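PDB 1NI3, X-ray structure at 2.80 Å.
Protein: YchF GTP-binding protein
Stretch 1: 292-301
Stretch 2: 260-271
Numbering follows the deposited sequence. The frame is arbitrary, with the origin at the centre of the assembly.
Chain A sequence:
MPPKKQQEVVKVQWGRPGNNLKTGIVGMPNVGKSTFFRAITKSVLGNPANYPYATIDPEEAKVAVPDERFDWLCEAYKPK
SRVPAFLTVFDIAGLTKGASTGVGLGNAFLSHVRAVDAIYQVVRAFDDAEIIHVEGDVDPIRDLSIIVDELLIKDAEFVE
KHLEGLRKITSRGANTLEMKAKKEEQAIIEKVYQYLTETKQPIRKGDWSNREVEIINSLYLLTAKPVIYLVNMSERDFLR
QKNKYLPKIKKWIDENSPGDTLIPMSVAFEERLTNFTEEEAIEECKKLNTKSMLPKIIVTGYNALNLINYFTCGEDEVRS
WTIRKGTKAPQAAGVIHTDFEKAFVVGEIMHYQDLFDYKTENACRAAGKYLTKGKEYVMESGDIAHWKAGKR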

# COMPACT_ATOMS: atom_id res chain seq x y z
N SER A 292 14.64 7.45 10.62
CA SER A 292 13.26 7.00 10.76
C SER A 292 12.82 6.16 9.56
O SER A 292 13.07 6.53 8.42
CB SER A 292 12.33 8.21 10.87
OG SER A 292 10.98 7.77 10.71
N MSE A 293 12.16 5.04 9.83
CA MSE A 293 11.69 4.18 8.77
C MSE A 293 10.37 4.59 8.15
O MSE A 293 9.98 4.05 7.11
CB MSE A 293 11.57 2.75 9.30
CG MSE A 293 12.83 2.27 9.88
SE MSE A 293 14.15 2.34 8.48
CE MSE A 293 14.12 0.45 8.02
N LEU A 294 9.65 5.52 8.76
CA LEU A 294 8.37 5.94 8.21
C LEU A 294 8.48 6.16 6.71
O LEU A 294 7.88 5.42 5.94
CB LEU A 294 7.87 7.23 8.86
CG LEU A 294 7.34 6.98 10.26
CD1 LEU A 294 6.73 8.24 10.85
CD2 LEU A 294 6.30 5.87 10.18
N PRO A 295 9.28 7.15 6.29
CA PRO A 295 9.42 7.41 4.86
C PRO A 295 9.49 6.10 4.10
O PRO A 295 8.65 5.84 3.25
CB PRO A 295 10.69 8.24 4.78
CG PRO A 295 11.47 7.75 5.97
CD PRO A 295 10.43 7.70 7.03
N LYS A 296 10.47 5.27 4.41
CA LYS A 296 10.59 3.99 3.73
C LYS A 296 9.28 3.22 3.77
O LYS A 296 8.80 2.76 2.73
CB LYS A 296 11.67 3.13 4.37
CG LYS A 296 11.71 1.70 3.87
CD LYS A 296 12.18 1.64 2.42
CE LYS A 296 12.54 0.22 1.97
NZ LYS A 296 13.76 -0.36 2.63
N ILE A 297 8.69 3.06 4.96
CA ILE A 297 7.43 2.33 5.04
C ILE A 297 6.40 2.90 4.07
O ILE A 297 5.95 2.21 3.15
CB ILE A 297 6.87 2.36 6.47
CG1 ILE A 297 7.73 1.49 7.39
CG2 ILE A 297 5.42 1.84 6.47
CD1 ILE A 297 7.38 1.58 8.84
N ILE A 298 6.02 4.17 4.26
CA ILE A 298 5.04 4.77 3.37
C ILE A 298 5.33 4.60 1.88
O ILE A 298 4.45 4.24 1.10
CB ILE A 298 4.83 6.27 3.69
CG1 ILE A 298 3.88 6.41 4.88
CG2 ILE A 298 4.21 7.01 2.50
CD1 ILE A 298 4.48 5.94 6.16
N VAL A 299 6.56 4.86 1.48
CA VAL A 299 6.88 4.71 0.06
C VAL A 299 6.57 3.29 -0.36
O VAL A 299 5.87 3.08 -1.36
CB VAL A 299 8.34 4.98 -0.23
CG1 VAL A 299 8.63 4.62 -1.66
CG2 VAL A 299 8.67 6.43 0.03
N THR A 300 7.09 2.32 0.38
CA THR A 300 6.84 0.93 0.04
C THR A 300 5.35 0.66 -0.14
O THR A 300 4.94 -0.08 -1.04
CB THR A 300 7.38 -0.00 1.12
OG1 THR A 300 8.73 0.35 1.44
CG2 THR A 300 7.35 -1.44 0.63
N GLY A 301 4.54 1.29 0.71
CA GLY A 301 3.10 1.11 0.63
C GLY A 301 2.57 1.74 -0.65
O GLY A 301 1.94 1.07 -1.48
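Stretch 2, residues 260-271: DTLIPMSVAFEE

How does stretch 2 run past stretch 1? Residues of about 262-265 form a weakly bonded strand that passes nearly antiparallel to helix 294-301, with a crossing angle of -157° and a closest approach between axes of 9.9 Å. The CA atoms of Thr300 and Thr261 lie 8.0 Å apart and those of Ile297 and Ile263 7.3 Å; between Met293 CA and Met265 CA the gap has narrowed to 6.5 Å. Beyond the strand the chain turns at Ser266, whose OG caps the helix beginning at Val267 by accepting from Phe269 N at 3.1 Å.

What does Ile263 do in the contact? It loses the most surface of any residue here, 91 Å², and points its CA-to-CB bond toward the helix. With chi1 m and chi2 t, its side chain extends so that CD1 reaches three residues: Lys296 CG at 3.8 Å, Ile297 CG1 at 3.8 Å and Thr300 OG1 at 3.7 Å. Its other branch, through CG2, meets Met293 CE at 3.8 Å.

Why does Glu270 matter, when the strand has already ended? Its carboxylate reaches the start of stretch 1 and covers two polar groups at once. Ser292 OG donates to Glu270 OE1 at 2.6 Å, and Met293 N donates to Glu270 OE2 at 2.9 Å. Ser292 OG in turn accepts from Leu294 N at 3.3 Å, a capping bond, so Glu270 holds the very hydroxyl that caps the turn into the helix.

How does Met293 join the polar and apolar parts? While its backbone N is held by Glu270, its selenomethionine side chain turns to the strand, bringing CE to 3.3 Å from Pro264 O and CG to 4.5 Å from Met265 CB. One turn on, Ile297 CD1 lies 4.2 Å from Met265 SE, extending the apolar packing.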

# COMPACT_ATOMS: atom_id res chain seq x y z
N ASP A 260 7.89 -10.54 -0.59
CA ASP A 260 7.34 -9.51 0.28
C ASP A 260 8.41 -8.73 1.05
O ASP A 260 9.35 -9.30 1.60
CB ASP A 260 6.35 -10.15 1.24
CG ASP A 260 5.23 -10.84 0.50
OD1 ASP A 260 4.48 -10.14 -0.21
OD2 ASP A 260 5.11 -12.07 0.62
N THR A 261 8.25 -7.42 1.06
CA THR A 261 9.18 -6.53 1.72
C THR A 261 9.21 -6.74 3.22
O THR A 261 8.18 -6.92 3.86
CB THR A 261 8.82 -5.08 1.50
OG1 THR A 261 8.63 -4.85 0.10
CG2 THR A 261 9.93 -4.17 2.02
N LEU A 262 10.41 -6.68 3.78
CA LEU A 262 10.60 -6.84 5.21
C LEU A 262 11.32 -5.62 5.75
O LEU A 262 12.51 -5.41 5.50
CB LEU A 262 11.39 -8.12 5.44
CG LEU A 262 11.42 -8.72 6.84
CD1 LEU A 262 12.16 -10.05 6.80
CD2 LEU A 262 12.11 -7.77 7.77
N ILE A 263 10.60 -4.80 6.52
CA ILE A 263 11.14 -3.57 7.09
C ILE A 263 11.35 -3.62 8.61
O ILE A 263 10.40 -3.42 9.37
CB ILE A 263 10.20 -2.38 6.79
CG1 ILE A 263 10.06 -2.19 5.28
CG2 ILE A 263 10.72 -1.12 7.46
CD1 ILE A 263 9.23 -0.96 4.88
N PRO A 264 12.59 -3.86 9.08
CA PRO A 264 12.83 -3.91 10.53
C PRO A 264 12.67 -2.50 11.06
O PRO A 264 13.27 -1.56 10.53
CB PRO A 264 14.26 -4.40 10.61
CG PRO A 264 14.88 -3.75 9.42
CD PRO A 264 13.85 -4.02 8.34
N MSE A 265 11.87 -2.35 12.11
CA MSE A 265 11.59 -1.04 12.68
C MSE A 265 11.48 -1.10 14.20
O MSE A 265 11.73 -2.13 14.82
CB MSE A 265 10.26 -0.58 12.16
CG MSE A 265 9.12 -1.38 12.74
SE MSE A 265 7.48 -0.39 12.51
CE MSE A 265 8.02 1.15 13.59
N SER A 266 11.06 0.01 14.78
CA SER A 266 10.87 0.12 16.21
C SER A 266 9.82 1.19 16.54
O SER A 266 10.14 2.37 16.66
CB SER A 266 12.20 0.47 16.89
OG SER A 266 11.97 0.90 18.24
N VAL A 267 8.57 0.76 16.65
CA VAL A 267 7.45 1.65 16.95
C VAL A 267 7.77 2.55 18.14
O VAL A 267 7.31 3.71 18.21
CB VAL A 267 6.20 0.86 17.31
CG1 VAL A 267 5.07 1.80 17.71
CG2 VAL A 267 5.79 -0.00 16.12
N ALA A 268 8.56 2.02 19.06
CA ALA A 268 8.98 2.73 20.26
C ALA A 268 9.81 3.92 19.88
O ALA A 268 9.61 5.03 20.38
CB ALA A 268 9.80 1.78 21.13
N PHE A 269 10.75 3.67 18.97
CA PHE A 269 11.67 4.70 18.50
C PHE A 269 10.95 5.71 17.63
O PHE A 269 11.14 6.92 17.79
CB PHE A 269 12.79 4.10 17.66
CG PHE A 269 13.73 5.13 17.10
CD1 PHE A 269 14.51 5.90 17.95
CD2 PHE A 269 13.80 5.37 15.73
CE1 PHE A 269 15.31 6.92 17.45
CE2 PHE A 269 14.60 6.40 15.22
CZ PHE A 269 15.37 7.16 16.08
N GLU A 270 10.15 5.21 16.68
CA GLU A 270 9.43 6.10 15.79
C GLU A 270 8.66 7.07 16.67
O GLU A 270 8.76 8.28 16.52
CB GLU A 270 8.48 5.32 14.88
CG GLU A 270 9.15 4.47 13.81
CD GLU A 270 10.03 5.27 12.86
OE1 GLU A 270 9.61 6.37 12.43
OE2 GLU A 270 11.13 4.78 12.53
N GLU A 271 7.90 6.50 17.61
CA GLU A 271 7.11 7.31 18.53
C GLU A 271 7.95 8.42 19.15
O GLU A 271 7.62 9.60 19.02
CB GLU A 271 6.51 6.43 19.63
CG GLU A 271 5.78 7.20 20.73
CD GLU A 271 4.66 8.06 20.19
OE1 GLU A 271 3.68 7.48 19.65
OE2 GLU A 271 4.74 9.30 20.29